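Cohesin (Archaeoglobus fulgidus, PDB 2XDH) is a cohesin module from a longer, non-cellulosomal archaeal protein that also carries a dockerin, and probably serves in cohesin-dockerin recognition. Local coordinates at residues Q19-I24 / L84-F89; I33-S38 / I68-A73; L125-I130 / T144-F149. One frame throughout, in Å; residues are numbered along the deposited sequence. Where two conformers were deposited one is given.

Interaction 1 of 3, residues Q19-I24 / L84-F89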
loop_
_atom_site.group_PDB
_atom_site.type_symbol
_atom_site.label_atom_id
_atom_site.label_comp_id
_atom_site.label_asym_id
_atom_site.label_seq_id
_atom_site.Cartn_x
_atom_site.Cartn_y
_atom_site.Cartn_z
ATOM N N GLN A 19 0.070 -34.128 1.818
ATOM C CA GLN A 19 -0.411 -32.905 1.196
ATOM C C GLN A 19 0.540 -31.782 1.589
ATOM O O GLN A 19 0.653 -31.455 2.762
ATOM C CB GLN A 19 -1.833 -32.606 1.672
ATOM C CG GLN A 19 -2.587 -31.598 0.833
ATOM C CD GLN A 19 -3.548 -32.252 -0.141
ATOM O OE1 GLN A 19 -3.850 -33.443 -0.032
ATOM N NE2 GLN A 19 -4.035 -31.474 -1.103
ATOM N N VAL A 20 1.243 -31.221 0.612
ATOM C CA VAL A 20 2.230 -30.168 0.869
ATOM C C VAL A 20 1.777 -28.861 0.239
ATOM O O VAL A 20 1.600 -28.780 -0.977
ATOM C CB VAL A 20 3.590 -30.514 0.258
ATOM C CG1 VAL A 20 4.569 -29.378 0.482
ATOM C CG2 VAL A 20 4.127 -31.841 0.840
ATOM N N PRO A 21 1.571 -27.836 1.066
ATOM C CA PRO A 21 1.177 -26.543 0.513
ATOM C C PRO A 21 2.387 -25.751 0.056
ATOM O O PRO A 21 3.491 -25.940 0.580
ATOM C CB PRO A 21 0.552 -25.837 1.716
ATOM C CG PRO A 21 1.368 -26.352 2.890
ATOM C CD PRO A 21 1.648 -27.814 2.543
ATOM N N VAL A 22 2.172 -24.867 -0.916
ATOM C CA VAL A 22 3.101 -23.776 -1.182
ATOM C C VAL A 22 2.354 -22.493 -0.834
ATOM O O VAL A 22 1.263 -22.234 -1.358
ATOM C CB VAL A 22 3.547 -23.776 -2.643
ATOM C CG1 VAL A 22 4.309 -22.499 -2.986
ATOM C CG2 VAL A 22 4.391 -25.031 -2.928
ATOM N N LYS A 23 2.920 -21.707 0.075
ATOM C CA LYS A 23 2.205 -20.577 0.643
ATOM C C LYS A 23 2.851 -19.267 0.218
ATOM O O LYS A 23 4.017 -19.232 -0.170
ATOM C CB LYS A 23 2.247 -20.626 2.170
ATOM C CG LYS A 23 1.696 -21.873 2.784
ATOM C CD LYS A 23 2.176 -21.986 4.225
ATOM C CE LYS A 23 3.655 -22.346 4.276
ATOM N NZ LYS A 23 4.117 -22.547 5.673
ATOM N N ILE A 24 2.099 -18.184 0.344
ATOM C CA ILE A 24 2.689 -16.857 0.181
ATOM C C ILE A 24 2.516 -16.075 1.472
ATOM O O ILE A 24 1.517 -16.229 2.181
ATOM C CB ILE A 24 2.090 -16.105 -1.037
ATOM C CG1 ILE A 24 2.925 -14.868 -1.384
ATOM C CG2 ILE A 24 0.626 -15.731 -0.785
ATOM C CD1 ILE A 24 2.717 -14.383 -2.826
ATOM N N LEU A 84 -1.127 -20.885 -1.942
ATOM C CA LEU A 84 -1.274 -20.682 -3.379
ATOM C C LEU A 84 -1.746 -21.967 -4.035
ATOM O O LEU A 84 -2.541 -21.943 -4.971
ATOM C CB LEU A 84 0.066 -20.271 -3.992
ATOM C CG LEU A 84 0.593 -18.914 -3.533
ATOM C CD1 LEU A 84 1.960 -18.655 -4.153
ATOM C CD2 LEU A 84 -0.412 -17.828 -3.931
ATOM N N PHE A 85 -1.231 -23.092 -3.555
ATOM C CA PHE A 85 -1.687 -24.394 -4.040
ATOM C C PHE A 85 -1.208 -25.476 -3.092
ATOM O O PHE A 85 -0.385 -25.215 -2.220
ATOM C CB PHE A 85 -1.245 -24.666 -5.486
ATOM C CG PHE A 85 0.266 -24.663 -5.696
ATOM C CD1 PHE A 85 0.986 -25.852 -5.676
ATOM C CD2 PHE A 85 0.945 -23.480 -5.954
ATOM C CE1 PHE A 85 2.361 -25.869 -5.887
ATOM C CE2 PHE A 85 2.325 -23.477 -6.170
ATOM C CZ PHE A 85 3.035 -24.678 -6.132
ATOM N N TYR A 86 -1.758 -26.675 -3.245
ATOM C CA TYR A 86 -1.383 -27.831 -2.436
ATOM C C TYR A 86 -0.952 -28.893 -3.429
ATOM O O TYR A 86 -1.560 -29.030 -4.493
ATOM C CB TYR A 86 -2.596 -28.352 -1.634
ATOM C CG TYR A 86 -2.867 -27.603 -0.345
ATOM C CD1 TYR A 86 -2.302 -28.031 0.858
ATOM C CD2 TYR A 86 -3.690 -26.476 -0.319
ATOM C CE1 TYR A 86 -2.540 -27.357 2.053
ATOM C CE2 TYR A 86 -3.929 -25.785 0.879
ATOM C CZ TYR A 86 -3.345 -26.237 2.057
ATOM O OH TYR A 86 -3.559 -25.578 3.250
ATOM N N VAL A 87 0.102 -29.630 -3.110
ATOM C CA VAL A 87 0.449 -30.777 -3.932
ATOM C C VAL A 87 0.177 -32.056 -3.153
ATOM O O VAL A 87 0.615 -32.211 -2.020
ATOM C CB VAL A 87 1.918 -30.731 -4.439
ATOM C CG1 VAL A 87 2.210 -31.928 -5.333
ATOM C CG2 VAL A 87 2.165 -29.442 -5.215
ATOM N N LYS A 88 -0.587 -32.961 -3.749
ATOM C CA LYS A 88 -0.792 -34.258 -3.136
ATOM C C LYS A 88 0.284 -35.186 -3.679
ATOM O O LYS A 88 0.359 -35.422 -4.891
ATOM C CB LYS A 88 -2.191 -34.802 -3.446
ATOM C CG LYS A 88 -2.518 -36.080 -2.684
ATOM C CD LYS A 88 -3.935 -36.561 -2.965
ATOM C CE LYS A 88 -4.372 -37.587 -1.931
ATOM N NZ LYS A 88 -4.207 -37.045 -0.546
ATOM N N PHE A 89 1.128 -35.689 -2.785
ATOM C CA PHE A 89 2.205 -36.591 -3.163
ATOM C C PHE A 89 1.916 -37.968 -2.608
ATOM O O PHE A 89 1.190 -38.117 -1.628
ATOM C CB PHE A 89 3.534 -36.152 -2.555
ATOM C CG PHE A 89 4.159 -34.947 -3.205
ATOM C CD1 PHE A 89 4.659 -35.019 -4.495
ATOM C CD2 PHE A 89 4.305 -33.759 -2.493
ATOM C CE1 PHE A 89 5.271 -33.927 -5.077
ATOM C CE2 PHE A 89 4.901 -32.668 -3.058
ATOM C CZ PHE A 89 5.392 -32.737 -4.357
#

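Interaction 2 of 3, residues I33-S38 / I68-A73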
loop_
_atom_site.group_PDB
_atom_site.type_symbol
_atom_site.label_atom_id
_atom_site.label_comp_id
_atom_site.label_asym_id
_atom_site.label_seq_id
_atom_site.Cartn_x
_atom_site.Cartn_y
_atom_site.Cartn_z
ATOM N N ILE A 33 1.613 -15.134 -11.035
ATOM C CA ILE A 33 2.738 -15.861 -10.469
ATOM C C ILE A 33 3.023 -17.026 -11.389
ATOM O O ILE A 33 2.103 -17.771 -11.739
ATOM C CB ILE A 33 2.362 -16.460 -9.099
ATOM C CG1 ILE A 33 1.977 -15.367 -8.105
ATOM C CG2 ILE A 33 3.500 -17.327 -8.559
ATOM C CD1 ILE A 33 1.506 -15.913 -6.774
ATOM N N ASN A 34 4.277 -17.172 -11.808
ATOM C CA ASN A 34 4.706 -18.422 -12.410
ATOM C C ASN A 34 5.872 -18.923 -11.611
ATOM O O ASN A 34 6.759 -18.149 -11.260
ATOM C CB ASN A 34 5.122 -18.251 -13.866
ATOM C CG ASN A 34 3.932 -18.155 -14.782
ATOM O OD1 ASN A 34 3.605 -19.102 -15.496
ATOM N ND2 ASN A 34 3.247 -17.022 -14.735
ATOM N N LEU A 35 5.868 -20.212 -11.309
ATOM C CA LEU A 35 6.981 -20.786 -10.571
ATOM C C LEU A 35 7.139 -22.256 -10.899
ATOM O O LEU A 35 6.278 -22.849 -11.561
ATOM C CB LEU A 35 6.799 -20.584 -9.065
ATOM C CG LEU A 35 5.545 -21.169 -8.397
ATOM C CD1 LEU A 35 5.687 -22.678 -8.172
ATOM C CD2 LEU A 35 5.307 -20.467 -7.072
ATOM N N ILE A 36 8.266 -22.816 -10.458
ATOM C CA ILE A 36 8.555 -24.225 -10.594
ATOM C C ILE A 36 8.835 -24.765 -9.202
ATOM O O ILE A 36 9.640 -24.192 -8.458
ATOM C CB ILE A 36 9.794 -24.445 -11.463
ATOM C CG1 ILE A 36 9.534 -23.950 -12.891
ATOM C CG2 ILE A 36 10.167 -25.909 -11.487
ATOM C CD1 ILE A 36 10.751 -24.049 -13.780
ATOM N N LEU A 37 8.145 -25.843 -8.835
ATOM C CA LEU A 37 8.456 -26.575 -7.604
ATOM C C LEU A 37 9.122 -27.877 -7.977
ATOM O O LEU A 37 8.521 -28.709 -8.654
ATOM C CB LEU A 37 7.177 -26.891 -6.828
ATOM C CG LEU A 37 7.387 -27.733 -5.563
ATOM C CD1 LEU A 37 8.080 -26.912 -4.489
ATOM C CD2 LEU A 37 6.053 -28.253 -5.039
ATOM N N SER A 38 10.371 -28.058 -7.565
ATOM C CA SER A 38 11.049 -29.319 -7.832
ATOM C C SER A 38 10.864 -30.226 -6.628
ATOM O O SER A 38 10.837 -29.756 -5.494
ATOM C CB SER A 38 12.539 -29.096 -8.111
ATOM O OG SER A 38 12.724 -28.380 -9.318
ATOM N N ILE A 68 7.079 -29.318 -11.012
ATOM C CA ILE A 68 5.714 -28.905 -11.259
ATOM C C ILE A 68 5.743 -27.430 -11.630
ATOM O O ILE A 68 6.148 -26.597 -10.827
ATOM C CB ILE A 68 4.858 -29.082 -9.997
ATOM C CG1 ILE A 68 5.008 -30.515 -9.468
ATOM C CG2 ILE A 68 3.398 -28.730 -10.299
ATOM C CD1 ILE A 68 4.639 -30.675 -7.996
ATOM N N LYS A 69 5.360 -27.116 -12.861
ATOM C CA LYS A 69 5.252 -25.729 -13.284
ATOM C C LYS A 69 3.846 -25.258 -12.985
ATOM O O LYS A 69 2.866 -25.892 -13.381
ATOM C CB LYS A 69 5.557 -25.591 -14.783
ATOM C CG LYS A 69 6.993 -25.966 -15.145
ATOM C CD LYS A 69 7.349 -25.624 -16.583
ATOM C CE LYS A 69 8.850 -25.771 -16.812
ATOM N NZ LYS A 69 9.251 -25.545 -18.233
ATOM N N VAL A 70 3.745 -24.138 -12.286
ATOM C CA VAL A 70 2.464 -23.636 -11.850
ATOM C C VAL A 70 2.302 -22.217 -12.333
ATOM O O VAL A 70 3.226 -21.412 -12.233
ATOM C CB VAL A 70 2.350 -23.642 -10.305
ATOM C CG1 VAL A 70 1.068 -22.934 -9.866
ATOM C CG2 VAL A 70 2.407 -25.074 -9.780
ATOM N N GLY A 71 1.120 -21.916 -12.863
ATOM C CA GLY A 71 0.822 -20.577 -13.315
ATOM C C GLY A 71 -0.455 -20.125 -12.635
ATOM O O GLY A 71 -1.456 -20.850 -12.618
ATOM N N ILE A 72 -0.422 -18.922 -12.070
ATOM C CA ILE A 72 -1.602 -18.339 -11.429
ATOM C C ILE A 72 -1.807 -16.917 -11.952
ATOM O O ILE A 72 -0.866 -16.115 -11.995
ATOM C CB ILE A 72 -1.430 -18.268 -9.896
ATOM C CG1 ILE A 72 -1.357 -19.678 -9.299
ATOM C CG2 ILE A 72 -2.594 -17.512 -9.269
ATOM C CD1 ILE A 72 -0.724 -19.745 -7.926
ATOM N N ALA A 73 -3.030 -16.603 -12.345
ATOM C CA ALA A 73 -3.381 -15.231 -12.691
ATOM C C ALA A 73 -4.684 -14.838 -11.992
ATOM O O ALA A 73 -5.630 -15.620 -11.929
ATOM C CB ALA A 73 -3.502 -15.061 -14.194
HETATM O O HOH W 1 0.323 -16.454 -14.777
#

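Interaction 3 of 3, residues L125-I130 / T144-F149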
loop_
_atom_site.group_PDB
_atom_site.type_symbol
_atom_site.label_atom_id
_atom_site.label_comp_id
_atom_site.label_asym_id
_atom_site.label_seq_id
_atom_site.Cartn_x
_atom_site.Cartn_y
_atom_site.Cartn_z
ATOM N N LEU A 125 12.233 -29.619 -1.316
ATOM C CA LEU A 125 11.137 -29.223 -2.195
ATOM C C LEU A 125 11.506 -27.808 -2.572
ATOM O O LEU A 125 11.323 -26.888 -1.771
ATOM C CB LEU A 125 9.808 -29.257 -1.450
ATOM C CG LEU A 125 9.381 -30.688 -1.083
ATOM C CD1 LEU A 125 8.388 -30.709 0.071
ATOM C CD2 LEU A 125 8.796 -31.379 -2.311
ATOM N N THR A 126 12.062 -27.641 -3.772
ATOM C CA THR A 126 12.667 -26.371 -4.152
ATOM C C THR A 126 11.765 -25.502 -5.018
ATOM O O THR A 126 11.090 -25.985 -5.915
ATOM C CB THR A 126 14.004 -26.581 -4.897
ATOM O OG1 THR A 126 13.751 -27.107 -6.205
ATOM C CG2 THR A 126 14.892 -27.539 -4.135
ATOM N N LEU A 127 11.773 -24.208 -4.737
ATOM C CA LEU A 127 11.046 -23.225 -5.537
ATOM C C LEU A 127 12.051 -22.477 -6.406
ATOM O O LEU A 127 13.038 -21.940 -5.901
ATOM C CB LEU A 127 10.363 -22.215 -4.607
ATOM C CG LEU A 127 9.179 -22.788 -3.827
ATOM C CD1 LEU A 127 8.822 -21.865 -2.692
ATOM C CD2 LEU A 127 7.972 -23.019 -4.765
ATOM N N GLN A 128 11.812 -22.426 -7.707
ATOM C CA GLN A 128 12.676 -21.626 -8.551
ATOM C C GLN A 128 11.955 -21.166 -9.798
ATOM O O GLN A 128 10.760 -21.424 -9.975
ATOM C CB GLN A 128 13.952 -22.389 -8.919
ATOM C CG GLN A 128 13.702 -23.645 -9.726
ATOM C CD GLN A 128 13.549 -24.870 -8.853
ATOM O OE1 GLN A 128 14.138 -24.954 -7.775
ATOM N NE2 GLN A 128 12.753 -25.826 -9.310
ATOM N N GLY A 129 12.692 -20.476 -10.658
ATOM C CA GLY A 129 12.123 -19.937 -11.882
ATOM C C GLY A 129 10.972 -18.990 -11.616
ATOM O O GLY A 129 10.031 -18.899 -12.406
ATOM N N ILE A 130 11.030 -18.264 -10.504
ATOM C CA ILE A 130 9.859 -17.446 -10.126
ATOM C C ILE A 130 9.697 -16.202 -11.012
ATOM O O ILE A 130 10.667 -15.504 -11.307
ATOM C CB ILE A 130 9.935 -17.058 -8.640
ATOM C CG1 ILE A 130 9.694 -18.304 -7.784
ATOM C CG2 ILE A 130 8.920 -15.988 -8.306
ATOM C CD1 ILE A 130 10.234 -18.158 -6.444
ATOM N N THR A 144 12.359 -16.584 -1.290
ATOM C CA THR A 144 11.791 -17.924 -1.338
ATOM C C THR A 144 12.343 -18.749 -0.185
ATOM O O THR A 144 13.467 -18.516 0.278
ATOM C CB THR A 144 12.115 -18.625 -2.661
ATOM O OG1 THR A 144 13.529 -18.745 -2.794
ATOM C CG2 THR A 144 11.593 -17.811 -3.818
ATOM N N ILE A 145 11.538 -19.698 0.275
ATOM C CA ILE A 145 11.960 -20.658 1.290
ATOM C C ILE A 145 11.555 -22.057 0.841
ATOM O O ILE A 145 10.378 -22.330 0.620
ATOM C CB ILE A 145 11.337 -20.338 2.648
ATOM C CG1 ILE A 145 11.751 -18.926 3.081
ATOM C CG2 ILE A 145 11.799 -21.362 3.724
ATOM C CD1 ILE A 145 11.278 -18.571 4.480
ATOM N N ASN A 146 12.540 -22.935 0.696
ATOM C CA ASN A 146 12.285 -24.286 0.213
ATOM C C ASN A 146 11.757 -25.193 1.322
ATOM O O ASN A 146 11.874 -24.880 2.502
ATOM C CB ASN A 146 13.551 -24.847 -0.418
ATOM C CG ASN A 146 13.969 -24.051 -1.633
ATOM O OD1 ASN A 146 13.120 -23.493 -2.323
ATOM N ND2 ASN A 146 15.267 -23.992 -1.903
ATOM N N GLY A 147 11.156 -26.306 0.934
ATOM C CA GLY A 147 10.575 -27.199 1.911
ATOM C C GLY A 147 11.512 -28.362 2.082
ATOM O O GLY A 147 12.449 -28.519 1.304
ATOM N N THR A 148 11.255 -29.179 3.090
ATOM C CA THR A 148 12.103 -30.338 3.353
ATOM C C THR A 148 11.200 -31.551 3.554
ATOM O O THR A 148 10.199 -31.475 4.268
ATOM C CB THR A 148 12.932 -30.108 4.611
ATOM O OG1 THR A 148 13.687 -28.897 4.463
ATOM C CG2 THR A 148 13.876 -31.280 4.870
ATOM N N PHE A 149 11.528 -32.663 2.915
ATOM C CA PHE A 149 10.727 -33.865 3.114
ATOM C C PHE A 149 11.576 -35.037 3.570
ATOM O O PHE A 149 12.660 -35.259 3.041
ATOM C CB PHE A 149 9.980 -34.266 1.847
ATOM C CG PHE A 149 9.414 -35.653 1.926
ATOM C CD1 PHE A 149 8.188 -35.872 2.520
ATOM C CD2 PHE A 149 10.141 -36.739 1.471
ATOM C CE1 PHE A 149 7.677 -37.152 2.632
ATOM C CE2 PHE A 149 9.638 -38.019 1.579
ATOM C CZ PHE A 149 8.400 -38.224 2.161
HETATM O O HOH W 2 14.336 -21.362 -3.586
#

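Interaction 1 of 3, residues Q19-I24 / L84-F89
Val20 and Val87 form a hydrogen-bonded antiparallel pair, with the bond from Val87 N to Val20 O at 2.7 Å and nearly straight (173°). On the face shared by Gln19, Pro21 and Tyr86, the Tyr86 side chain lies across its neighbours. Its CB meets the amide nitrogen of Gln19, with NE2 3.5 Å away. Ring atom CD1 of Tyr86 then reaches the Gln19 methylene, 3.6 Å from CG. Farther out, Tyr86 CE1 lies 3.5 Å from Pro21 CB, and CZ remains near the same proline carbon. Pro21 CB therefore sits over the ring face in a CH-pi contact, whereas Gln19 CG approaches obliquely and the Gln19 side chain crosses that of the tyrosine at about a right angle.

The other face is wholly apolar. Phe85 CG takes the crowded position between backbone N and carbonyl carbon (chi1 60°), and its ring runs side by side with Val22. Val22 CB lies over one ring face, offset toward the rim, and Val22 CG2 comes within 3.5 Å of Phe85 CZ. Val20 CG2 instead meets the Phe89 ring at its edge, near CD2.

At the Leu84 end a classic beta bulge interrupts the ladder. Leu84 N donates to Val22 O at 2.8 Å, while Phe85 N makes only a weak bond to the same oxygen, so one carbonyl faces two residues of the other strand. The bulged Leu84 also packs through CD2 on Ile24 CG2.

The pair lies in the middle of one sheet of the sandwich. Pro21 and Lys23 bond through their backbones to strand 3-12, and Tyr86 and Lys88 to strand 43-50, while the Phe85 ring packs on Leu35 and Val70 of the facing sheet.

Interaction 2 of 3, residues I33-S38 / I68-A73
Ile33, Leu35 and Leu37 form hydrogen-bonded antiparallel pairs with Ile72, Val70 and Ile68, a regular two-stranded ladder within one sheet of the cohesin beta-sandwich. Six backbone bonds join the strands, two for each pair; Ile72 N to Ile33 O, at 2.8 Å, lies nearly along the C=O axis. In the intervening non-hydrogen-bonded pairs, CA-H groups approach carbonyl oxygens, as where Asn34 CA stands 3.3 Å from Val70 O.

The three pairs turn their side chains to the buried face. Leu35 and Val70 lie side by side, with Leu35 CD1 4.1 Å from Val70 CB. Next along, one methyl of each residue makes the contact between Leu37 and Ile68, CD2 to CD1. Ile33 and Ile72 meet only loosely, through their CB atoms at 4.3 Å.

The opposite face is more polar. Ile36 and the extended Lys69 chain run alongside each other in the same direction, Ile36 CG1 lying 3.9 Å from Lys69 CG and Ile36 CD1 near Lys69 CE; the Lys69 ammonium forms a salt bridge with Glu64. Asn34 OD1 lies 3.8 Å from Gly71 CA. On the other branch, Asn34 ND2 donates to a water at 3.0 Å, which in turn makes a weak bond to Ile72 O.

Strand 123-134 flanks segment 33-38 through backbone bonds of Asn34, Ile36 and Ser38, strand 58-64 flanks segment 68-73 through Lys69 and Gly71, and the buried face packs on Leu84, Phe85 and Val87 of strand 82-91.

Interaction 3 of 3, residues L125-I130 / T144-F149
Leu125 and Gly147 form an antiparallel hydrogen-bonded pair, the sole beta bridge between these segments, whose strands 125-128 and 147-149 run at 155° to each other. Both bonds are 2.8 Å long, but they differ in approach: Leu125 N points almost straight at Gly147 O (178°) while standing well above that carbonyl's plane, whereas Gly147 N lies closer to the plane of the Leu125 carbonyl. Gly147 has no side chain, and a CB there would point to the same face as Leu125 CB and sit tightly against it; Gly147 CA itself comes to 4.0 Å from Leu125 CB.

Past this bridge the ladder is continued by a side chain. Asn146 lies at the break between the strand pieces 144-145 and 147-149, and its CG, anti to its own carbonyl carbon (chi1 -63°), reaches Thr126 CA. Asn146 CB rests against Leu125 O at 3.3 Å. The amide oxygen OD1 of Asn146 goes farther and accepts the Leu127 N-H at 2.9 Å, with the donor above the plane of the amide. OD1 thus does the work that a backbone carbonyl would do in a regular ladder.

The same oxygen also receives a hydrogen bond from a water, 2.8 Å from Asn146 OD1. That water donates to Leu127 O as well and accepts from Thr144 OG1, so it bridges the two strands where they are not directly paired.

On the inner side, Leu127 CD1 packs near Ile145 O, and Leu125 CD1 makes a loose contact with Phe149 CB.

The pair belongs to the beta hairpin of strands 123-134 and 142-151, interrupted here at Asn146. Strand 142-151 also runs parallel to strand 3-12, the pairing of first and last strands that completes the jelly roll of cohesins.

Overall arrangement
Strand 17-38 serves both interaction 1 and interaction 2: its early part pairs in one sheet and its later part in the facing one. Their buried faces meet across the sandwich, Phe85 CZ lying 3.7 Å from Val70 CG2. Interaction 2 is largely buried; interaction 1 is partly so, with its Val22 and Phe85 face in the core. The more exposed interaction 3 touches interaction 1 through leucines such as Leu127 against Val22, and continues the sheet of interaction 2 where Ser38 and Ile36 bond to Thr126 and Gln128. Interaction 2 is the most regular ladder, interaction 1 adds a bulge and aromatic packing, and interaction 3 supplements a single backbone pair with an asparagine side chain and a water.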